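Local coordinates for uncharacterized protein MJ0690 (Methanocaldococcus jannaschii, PDB 3K32) that is of unproven function but is predicted to be a subunit of a tRNA methyltransferase and forms a two-fold symmetric pair in the crystal, at the interface of chains A and B. Numbering follows the deposited sequence. Chains: chain A/B, Uncharacterized protein MJ0690.

The interface of chains A and B. Residues chain A 141, 144-145, 148-149, 153; chain B 29, 31, 133, 135.
A:Thr145, with A:His148 and A:Leu149 three and four residues beyond it on helix 143-153, points one helix face at B:Gln133 and B:Ile135, alternate residues of strand 133-135, and at B:Leu29 and B:Tyr31, loop residues that follow helix 17-28. A polar link lies at A:Thr145. The side-chain amide nitrogen NE2 of B:Gln133 donates a hydrogen bond to the hydroxyl OG1 of A:Thr145 at 2.5 Å, a bent bond (141° at the hydrogen) whose acceptor lies close to the amide plane, 7° out of it. With OG1 beside the backbone N (chi1 -44°), the methyl CG2 stands anti to that nitrogen and faces B:Ile135. CG2 lies 3.5 Å from CD1 of B:Ile135, while the side chains of A:Thr145 and B:Tyr31 cross at about a right angle. The hydroxyl branch therefore meets the amide and the methyl branch meets the isoleucine. The aliphatic start of A:Lys144 packs obliquely against the amide of B:Gln133, its CB 3.9 Å from CD of B:Gln133. A:Phe141 and B:Leu29 meet tip to tip, with ring atom CE2 of the first 3.7 Å from CD1 of the second. The same CE2 touches the branch methyl CG2 of B:Ile135, so this ring corner bridges two residues of chain B. A:Leu149 crosses B:Leu29 at about a right angle, its CD2 being 3.7 Å from CB of B:Leu29. That methyl also meets the ring of B:Tyr31, at 3.9 Å from CE2. Chain exchange repeats the patch about the two-fold axis, although the crystal alone does not establish a dimer in solution. A:His148 and B:Tyr31 approach tip to tip, the imidazole ND1 standing 3.6 Å from the phenol OH, a polar approach too long to be counted here as a hydrogen bond.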
loop_
_atom_site.group_PDB
_atom_site.type_symbol
_atom_site.label_atom_id
_atom_site.label_comp_id
_atom_site.label_asym_id
_atom_site.label_seq_id
_atom_site.Cartn_x
_atom_site.Cartn_y
_atom_site.Cartn_z
ATOM N N PHE A 141 3.246 -2.164 3.610
ATOM C CA PHE A 141 4.367 -1.995 4.538
ATOM C C PHE A 141 4.402 -3.032 5.652
ATOM O O PHE A 141 3.541 -3.046 6.533
ATOM C CB PHE A 141 4.337 -0.595 5.132
ATOM C CG PHE A 141 4.594 0.483 4.127
ATOM C CD1 PHE A 141 3.589 0.926 3.300
ATOM C CD2 PHE A 141 5.858 1.023 3.982
ATOM C CE1 PHE A 141 3.841 1.905 2.361
ATOM C CE2 PHE A 141 6.111 2.005 3.047
ATOM C CZ PHE A 141 5.101 2.448 2.237
ATOM N N LYS A 144 8.702 -4.795 9.865
ATOM C CA LYS A 144 10.066 -4.253 9.934
ATOM C C LYS A 144 10.169 -2.825 9.406
ATOM O O LYS A 144 10.903 -2.002 9.952
ATOM C CB LYS A 144 11.048 -5.130 9.148
ATOM C CG LYS A 144 11.346 -6.457 9.771
ATOM C CD LYS A 144 12.017 -7.363 8.750
ATOM C CE LYS A 144 11.864 -8.825 9.127
ATOM N NZ LYS A 144 11.786 -9.692 7.919
ATOM N N THR A 145 9.445 -2.556 8.324
ATOM C CA THR A 145 9.498 -1.276 7.649
ATOM C C THR A 145 8.764 -0.232 8.470
ATOM O O THR A 145 9.262 0.864 8.682
ATOM C CB THR A 145 8.847 -1.381 6.256
ATOM O OG1 THR A 145 9.283 -2.587 5.626
ATOM C CG2 THR A 145 9.225 -0.191 5.376
ATOM N N HIS A 148 10.932 0.610 11.242
ATOM C CA HIS A 148 11.936 1.585 10.848
ATOM C C HIS A 148 11.388 3.014 10.703
ATOM O O HIS A 148 12.069 3.978 11.065
ATOM C CB HIS A 148 12.640 1.197 9.556
ATOM C CG HIS A 148 13.453 2.315 8.987
ATOM N ND1 HIS A 148 13.017 3.091 7.933
ATOM C CD2 HIS A 148 14.644 2.833 9.370
ATOM C CE1 HIS A 148 13.919 4.022 7.673
ATOM N NE2 HIS A 148 14.913 3.888 8.532
ATOM N N LEU A 149 10.175 3.140 10.161
ATOM C CA LEU A 149 9.618 4.434 9.789
ATOM C C LEU A 149 9.083 5.231 10.982
ATOM O O LEU A 149 9.151 6.457 11.001
ATOM C CB LEU A 149 8.521 4.255 8.736
ATOM C CG LEU A 149 8.950 3.932 7.297
ATOM C CD1 LEU A 149 7.801 3.285 6.534
ATOM C CD2 LEU A 149 9.495 5.162 6.546
ATOM N N PHE A 153 10.281 8.977 12.294
ATOM C CA PHE A 153 9.339 10.083 12.313
ATOM C C PHE A 153 8.933 10.561 13.703
ATOM O O PHE A 153 8.711 11.753 13.914
ATOM C CB PHE A 153 8.094 9.734 11.495
ATOM C CG PHE A 153 8.277 9.924 10.023
ATOM C CD1 PHE A 153 8.125 11.179 9.453
ATOM C CD2 PHE A 153 8.625 8.859 9.211
ATOM C CE1 PHE A 153 8.299 11.366 8.100
ATOM C CE2 PHE A 153 8.806 9.038 7.856
ATOM C CZ PHE A 153 8.639 10.292 7.297
ATOM N N LEU B 29 9.231 9.234 2.181
ATOM C CA LEU B 29 9.401 8.597 3.485
ATOM C C LEU B 29 10.834 8.623 4.021
ATOM O O LEU B 29 11.117 8.086 5.096
ATOM C CB LEU B 29 8.873 7.163 3.450
ATOM C CG LEU B 29 7.402 7.070 3.040
ATOM C CD1 LEU B 29 6.987 5.623 2.834
ATOM C CD2 LEU B 29 6.489 7.755 4.053
ATOM N N TYR B 31 13.677 7.515 2.243
ATOM C CA TYR B 31 14.584 6.527 1.663
ATOM C C TYR B 31 15.374 7.092 0.511
ATOM O O TYR B 31 14.887 7.946 -0.226
ATOM C CB TYR B 31 13.825 5.338 1.112
ATOM C CG TYR B 31 13.157 4.466 2.139
ATOM C CD1 TYR B 31 13.859 3.486 2.791
ATOM C CD2 TYR B 31 11.805 4.594 2.414
ATOM C CE1 TYR B 31 13.251 2.681 3.706
ATOM C CE2 TYR B 31 11.193 3.792 3.334
ATOM C CZ TYR B 31 11.918 2.829 3.977
ATOM O OH TYR B 31 11.318 2.005 4.905
ATOM N N GLN B 133 13.629 -7.005 3.343
ATOM C CA GLN B 133 12.404 -6.217 3.427
ATOM C C GLN B 133 11.884 -6.010 2.024
ATOM O O GLN B 133 12.617 -5.557 1.150
ATOM C CB GLN B 133 12.641 -4.853 4.079
ATOM C CG GLN B 133 12.632 -4.854 5.594
ATOM C CD GLN B 133 12.824 -3.460 6.161
ATOM O OE1 GLN B 133 13.897 -3.114 6.639
ATOM N NE2 GLN B 133 11.785 -2.649 6.097
ATOM N N ILE B 135 8.824 -4.002 0.025
ATOM C CA ILE B 135 7.929 -2.861 0.220
ATOM C C ILE B 135 7.109 -2.528 -1.015
ATOM O O ILE B 135 7.661 -2.304 -2.076
ATOM C CB ILE B 135 8.706 -1.596 0.588
ATOM C CG1 ILE B 135 9.507 -1.822 1.878
ATOM C CG2 ILE B 135 7.732 -0.401 0.674
ATOM C CD1 ILE B 135 10.519 -0.744 2.175
#